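Local coordinates for protein fructuronate-tagaturonate epimerase UxaE from Cohnella laeviribosi in complex with 1 glycerol (Cohnella laeviribosi, PDB 6ILB) that probably catalyses the metal-dependent epimerization of D-tagaturonate to D-fructuronate, at residues K89-I94 / G337-I342; D273-P278 / A302-G307. All coordinates share one frame; numbering follows the deposited sequence.

Both interactions belong to one parallel eight-stranded (beta/alpha)8 barrel, and their centres lie about 18 Å apart. Interaction 1 joins the entries of strands 93-96 and 339-342, which flank strand 363-367 where the barrel closes. Interaction 2 joins the loops leaving the neighbouring strands 267-271 and 300-302 at the carboxyl ends, where Asp273 and Glu274 bind zinc. Along the chain the order is 89-94, 273-278, 302-307, 337-342, so interaction 2 is nested within interaction 1. Strand 339-342 connects them: Ser341 O touches Ala302 CB, and Ile342 packs on Phe305. One contact thus sits at the barrel floor and the other at its metal-binding mouth.

Interaction 1 of 2, residues K89-I94 / G337-I342; sequences KQSATI and GYKLSI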
loop_
_atom_site.group_PDB
_atom_site.type_symbol
_atom_site.label_atom_id
_atom_site.label_comp_id
_atom_site.label_asym_id
_atom_site.label_seq_id
_atom_site.Cartn_x
_atom_site.Cartn_y
_atom_site.Cartn_z
ATOM N N LYS A 89 13.357 -10.417 -2.686
ATOM C CA LYS A 89 13.690 -9.939 -1.355
ATOM C C LYS A 89 15.053 -9.252 -1.259
ATOM O O LYS A 89 15.410 -8.777 -0.174
ATOM C CB LYS A 89 13.688 -11.096 -0.371
ATOM C CG LYS A 89 14.390 -12.319 -0.934
ATOM C CD LYS A 89 14.304 -13.504 -0.019
ATOM C CE LYS A 89 14.181 -14.785 -0.806
ATOM N NZ LYS A 89 12.804 -15.305 -0.808
ATOM N N GLN A 90 15.852 -9.226 -2.314
ATOM C CA GLN A 90 17.145 -8.541 -2.249
ATOM C C GLN A 90 17.041 -7.175 -2.915
ATOM O O GLN A 90 17.739 -6.868 -3.879
ATOM C CB GLN A 90 18.236 -9.385 -2.897
ATOM C CG GLN A 90 18.456 -10.708 -2.243
ATOM C CD GLN A 90 18.792 -10.572 -0.772
ATOM O OE1 GLN A 90 19.381 -9.571 -0.349
ATOM N NE2 GLN A 90 18.406 -11.583 0.026
ATOM N N SER A 91 16.144 -6.357 -2.378
ATOM C CA SER A 91 15.733 -5.133 -3.049
ATOM C C SER A 91 15.133 -4.173 -2.040
ATOM O O SER A 91 14.820 -4.536 -0.906
ATOM C CB SER A 91 14.710 -5.417 -4.147
ATOM O OG SER A 91 13.522 -5.918 -3.562
ATOM N N ALA A 92 14.956 -2.942 -2.489
ATOM C CA ALA A 92 14.292 -1.898 -1.723
ATOM C C ALA A 92 12.991 -1.548 -2.433
ATOM O O ALA A 92 13.002 -1.193 -3.624
ATOM C CB ALA A 92 15.180 -0.665 -1.585
ATOM N N THR A 93 11.882 -1.646 -1.705
ATOM C CA THR A 93 10.568 -1.382 -2.257
ATOM C C THR A 93 9.788 -0.464 -1.329
ATOM O O THR A 93 10.034 -0.407 -0.118
ATOM C CB THR A 93 9.783 -2.690 -2.473
ATOM O OG1 THR A 93 9.881 -3.533 -1.305
ATOM C CG2 THR A 93 10.307 -3.433 -3.709
ATOM N N ILE A 94 8.825 0.239 -1.914
ATOM C CA ILE A 94 7.921 1.104 -1.169
ATOM C C ILE A 94 6.535 0.919 -1.765
ATOM O O ILE A 94 6.381 0.903 -2.995
ATOM C CB ILE A 94 8.355 2.585 -1.207
ATOM C CG1 ILE A 94 7.385 3.429 -0.386
ATOM C CG2 ILE A 94 8.479 3.133 -2.678
ATOM C CD1 ILE A 94 7.887 4.818 -0.163
ATOM N N GLY A 337 16.590 -14.538 5.066
ATOM C CA GLY A 337 16.668 -14.081 3.689
ATOM C C GLY A 337 15.608 -13.084 3.253
ATOM O O GLY A 337 15.838 -12.368 2.287
ATOM N N TYR A 338 14.451 -13.034 3.906
ATOM C CA TYR A 338 13.394 -12.110 3.515
ATOM C C TYR A 338 13.668 -10.727 4.119
ATOM O O TYR A 338 14.573 -10.566 4.939
ATOM C CB TYR A 338 12.031 -12.651 3.969
ATOM C CG TYR A 338 11.982 -12.974 5.457
ATOM C CD1 TYR A 338 11.825 -11.964 6.394
ATOM C CD2 TYR A 338 12.120 -14.277 5.921
ATOM C CE1 TYR A 338 11.795 -12.227 7.739
ATOM C CE2 TYR A 338 12.087 -14.560 7.294
ATOM C CZ TYR A 338 11.926 -13.515 8.186
ATOM O OH TYR A 338 11.890 -13.726 9.528
ATOM N N LYS A 339 12.847 -9.732 3.734
ATOM C CA LYS A 339 12.948 -8.364 4.245
ATOM C C LYS A 339 11.988 -8.114 5.397
ATOM O O LYS A 339 10.945 -8.754 5.515
ATOM C CB LYS A 339 12.603 -7.328 3.180
ATOM C CG LYS A 339 13.182 -7.570 1.835
ATOM C CD LYS A 339 13.064 -6.299 1.023
ATOM C CE LYS A 339 11.749 -6.214 0.289
ATOM N NZ LYS A 339 11.888 -5.236 -0.822
ATOM N N LEU A 340 12.325 -7.130 6.218
ATOM C CA LEU A 340 11.347 -6.556 7.126
ATOM C C LEU A 340 10.389 -5.644 6.371
ATOM O O LEU A 340 10.797 -4.824 5.545
ATOM C CB LEU A 340 12.036 -5.759 8.215
ATOM C CG LEU A 340 12.756 -6.554 9.278
ATOM C CD1 LEU A 340 13.252 -5.549 10.312
ATOM C CD2 LEU A 340 11.795 -7.554 9.904
ATOM N N SER A 341 9.106 -5.760 6.678
ATOM C CA SER A 341 8.111 -4.911 6.053
ATOM C C SER A 341 7.430 -4.071 7.114
ATOM O O SER A 341 7.018 -4.605 8.142
ATOM C CB SER A 341 7.077 -5.724 5.298
ATOM O OG SER A 341 6.086 -4.827 4.825
ATOM N N ILE A 342 7.268 -2.774 6.840
ATOM C CA ILE A 342 6.783 -1.805 7.817
ATOM C C ILE A 342 5.381 -1.368 7.423
ATOM O O ILE A 342 5.200 -0.585 6.484
ATOM C CB ILE A 342 7.706 -0.589 7.914
ATOM C CG1 ILE A 342 9.169 -1.028 7.967
ATOM C CG2 ILE A 342 7.305 0.233 9.091
ATOM C CD1 ILE A 342 9.580 -1.572 9.285
#
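Lys339 reaches across to Ser91 and Thr93 with its ammonium group. Its CG stands beside the backbone N, anti to the carbonyl carbon (chi1 -44°), and the chain stays extended until a bend at chi3 (-88°) turns the end toward segment 89-94. On the way CG passes alongside the Lys89 carbonyl. At the tip, NZ donates to Thr93 OG1 at 2.7 Å, to Ser91 O at 3.0 Å and, less closely, to Ser91 OG at 3.3 Å. The bond to Ser91 O comes from above the carbonyl plane, 69° out of it, and not along a lone pair. The two segments enter strands 93-96 and 339-342 of the TIM barrel, and strand 363-367 runs between them, so lysine's long, flexible chain suits the span. Phe363 O on that middle strand is a further, weak acceptor; NZ thus has more acceptors around it than protons, and Ser91 OG and Phe363 O are at best shared or weak. Thr93 suits the buried end because its hydroxyl also bonds His364 ND1 while its CG2 is apolar, and Ser91 OG is held by Gly88 O. Toward the start of both segments, the methylenes of Lys89 lie alongside the Gly337 carbonyl, while NZ runs on to a salt bridge with Asp297. Gly337, with positive phi, turns the chain out of helix 319-336, and its carbonyl O accepts a hydrogen bond from Arg362.

Interaction 2 of 2, residues D273-P278 / A302-G307; sequences DETLAP and APRFIG. Unlike the reference sequence in segment 273-278: Ala277 (reference Thr).
Over one face of the Arg304 guanidinium lies Leu276 O, 4.1 Å above the plane and offset toward the rim; the carbonyl oxygens of Asp273, Thr275 and Ala277 stand oblique to it. Thr275 O comes to 3.3 Å from Arg304 NE. A bend at chi2 (-93°) sends the arginine chain along the inside of the curved segment 273-278, where its CG and CD methylenes lie alongside the carbonyls of Asp273 and Ala277. Thr275 crosses this chain, laying CG2 on Arg304 CB at 3.8 Å, while its hydroxyl, anti to its own backbone N (chi1 172°), makes a weak bond to Asn189. At the far end Pro278 CB meets Ile306 CB at 4.5 Å, a light apolar contact that suits proline's compact ring. Just beyond, Arg304 N donates to the Thr279 hydroxyl, and the backbones of these two residues are also hydrogen-bonded. These are loops at the carboxyl ends of TIM-barrel strands, the usual place for an active site, and Asp273 and Glu274 bind zinc there with His161, Ser271 and His343. The CB of Asp273 packs on the Pro303 carbonyl, and OD2 lies beside the small methyl of Ala302. Arg304 NE is 6.5 Å from Asp273 OD1, not in contact, so the arginine's charge probably gains from the surrounding carbonyl dipoles, while the carboxylates of Asp273 and Glu274 serve the metal.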
loop_
_atom_site.group_PDB
_atom_site.type_symbol
_atom_site.label_atom_id
_atom_site.label_comp_id
_atom_site.label_asym_id
_atom_site.label_seq_id
_atom_site.Cartn_x
_atom_site.Cartn_y
_atom_site.Cartn_z
ATOM N N ASP A 273 1.468 -8.224 12.301
ATOM C CA ASP A 273 1.458 -7.087 13.220
ATOM C C ASP A 273 0.058 -6.745 13.729
ATOM O O ASP A 273 -0.129 -5.679 14.327
ATOM C CB ASP A 273 2.119 -5.857 12.570
ATOM C CG ASP A 273 1.237 -5.167 11.526
ATOM O OD1 ASP A 273 0.042 -4.901 11.748
ATOM O OD2 ASP A 273 1.761 -4.844 10.457
ATOM N N GLU A 274 -0.925 -7.602 13.464
ATOM C CA GLU A 274 -2.291 -7.490 13.983
ATOM C C GLU A 274 -2.450 -8.406 15.179
ATOM O O GLU A 274 -3.333 -9.258 15.274
ATOM C CB GLU A 274 -3.321 -7.815 12.909
ATOM C CG GLU A 274 -3.035 -7.206 11.547
ATOM C CD GLU A 274 -1.904 -7.923 10.833
ATOM O OE1 GLU A 274 -0.920 -7.247 10.475
ATOM O OE2 GLU A 274 -1.970 -9.156 10.654
ATOM N N THR A 275 -1.493 -8.255 16.072
ATOM C CA THR A 275 -1.495 -8.869 17.381
ATOM C C THR A 275 -1.437 -7.743 18.402
ATOM O O THR A 275 -0.743 -6.740 18.202
ATOM C CB THR A 275 -0.320 -9.876 17.514
ATOM O OG1 THR A 275 -0.201 -10.367 18.860
ATOM C CG2 THR A 275 0.988 -9.281 17.036
ATOM N N LEU A 276 -2.225 -7.880 19.464
ATOM C CA LEU A 276 -2.263 -6.832 20.473
ATOM C C LEU A 276 -0.951 -6.753 21.223
ATOM O O LEU A 276 -0.589 -5.687 21.726
ATOM C CB LEU A 276 -3.413 -7.068 21.454
ATOM C CG LEU A 276 -4.819 -6.905 20.870
ATOM C CD1 LEU A 276 -4.857 -5.789 19.825
ATOM C CD2 LEU A 276 -5.344 -8.206 20.291
ATOM N N ALA A 277 -0.245 -7.860 21.323
ATOM C CA ALA A 277 1.105 -7.826 21.834
ATOM C C ALA A 277 2.049 -7.398 20.711
ATOM O O ALA A 277 1.796 -7.697 19.546
ATOM C CB ALA A 277 1.508 -9.203 22.369
ATOM N N PRO A 278 3.115 -6.670 21.018
ATOM C CA PRO A 278 4.230 -6.587 20.076
ATOM C C PRO A 278 4.772 -7.978 19.772
ATOM O O PRO A 278 4.557 -8.941 20.519
ATOM C CB PRO A 278 5.270 -5.735 20.818
ATOM C CG PRO A 278 4.866 -5.791 22.255
ATOM C CD PRO A 278 3.381 -5.928 22.257
ATOM N N ALA A 302 6.116 -8.654 8.275
ATOM C CA ALA A 302 5.730 -7.444 9.000
ATOM C C ALA A 302 5.512 -7.765 10.471
ATOM O O ALA A 302 4.442 -8.255 10.843
ATOM C CB ALA A 302 4.460 -6.831 8.404
ATOM N N PRO A 303 6.473 -7.516 11.343
ATOM C CA PRO A 303 6.223 -7.706 12.768
ATOM C C PRO A 303 5.536 -6.500 13.388
ATOM O O PRO A 303 5.483 -5.402 12.824
ATOM C CB PRO A 303 7.621 -7.909 13.352
ATOM C CG PRO A 303 8.524 -7.190 12.408
ATOM C CD PRO A 303 7.879 -7.196 11.053
ATOM N N ARG A 304 4.957 -6.755 14.558
ATOM C CA ARG A 304 4.419 -5.722 15.433
ATOM C C ARG A 304 5.566 -5.161 16.264
ATOM O O ARG A 304 6.030 -5.810 17.205
ATOM C CB ARG A 304 3.334 -6.319 16.332
ATOM C CG ARG A 304 2.087 -5.460 16.531
ATOM C CD ARG A 304 2.208 -4.613 17.750
ATOM N NE ARG A 304 0.970 -3.932 18.093
ATOM C CZ ARG A 304 0.927 -2.903 18.927
ATOM N NH1 ARG A 304 2.055 -2.454 19.477
ATOM N NH2 ARG A 304 -0.226 -2.323 19.207
ATOM N N PHE A 305 6.034 -3.968 15.922
ATOM C CA PHE A 305 7.077 -3.337 16.713
ATOM C C PHE A 305 6.512 -2.833 18.027
ATOM O O PHE A 305 5.318 -2.545 18.131
ATOM C CB PHE A 305 7.718 -2.181 15.947
ATOM C CG PHE A 305 8.395 -2.614 14.704
ATOM C CD1 PHE A 305 9.664 -3.155 14.756
ATOM C CD2 PHE A 305 7.744 -2.533 13.481
ATOM C CE1 PHE A 305 10.291 -3.597 13.586
ATOM C CE2 PHE A 305 8.364 -2.954 12.306
ATOM C CZ PHE A 305 9.641 -3.492 12.360
ATOM N N ILE A 306 7.384 -2.753 19.044
ATOM C CA ILE A 306 6.986 -2.159 20.312
ATOM C C ILE A 306 6.624 -0.687 20.086
ATOM O O ILE A 306 7.198 0.003 19.234
ATOM C CB ILE A 306 8.063 -2.297 21.405
ATOM C CG1 ILE A 306 7.521 -1.700 22.713
ATOM C CG2 ILE A 306 9.366 -1.605 21.003
ATOM C CD1 ILE A 306 8.368 -1.870 23.903
ATOM N N GLY A 307 5.650 -0.210 20.844
ATOM C CA GLY A 307 5.080 1.085 20.588
ATOM C C GLY A 307 3.892 0.969 19.656
ATOM O O GLY A 307 3.311 -0.099 19.463
#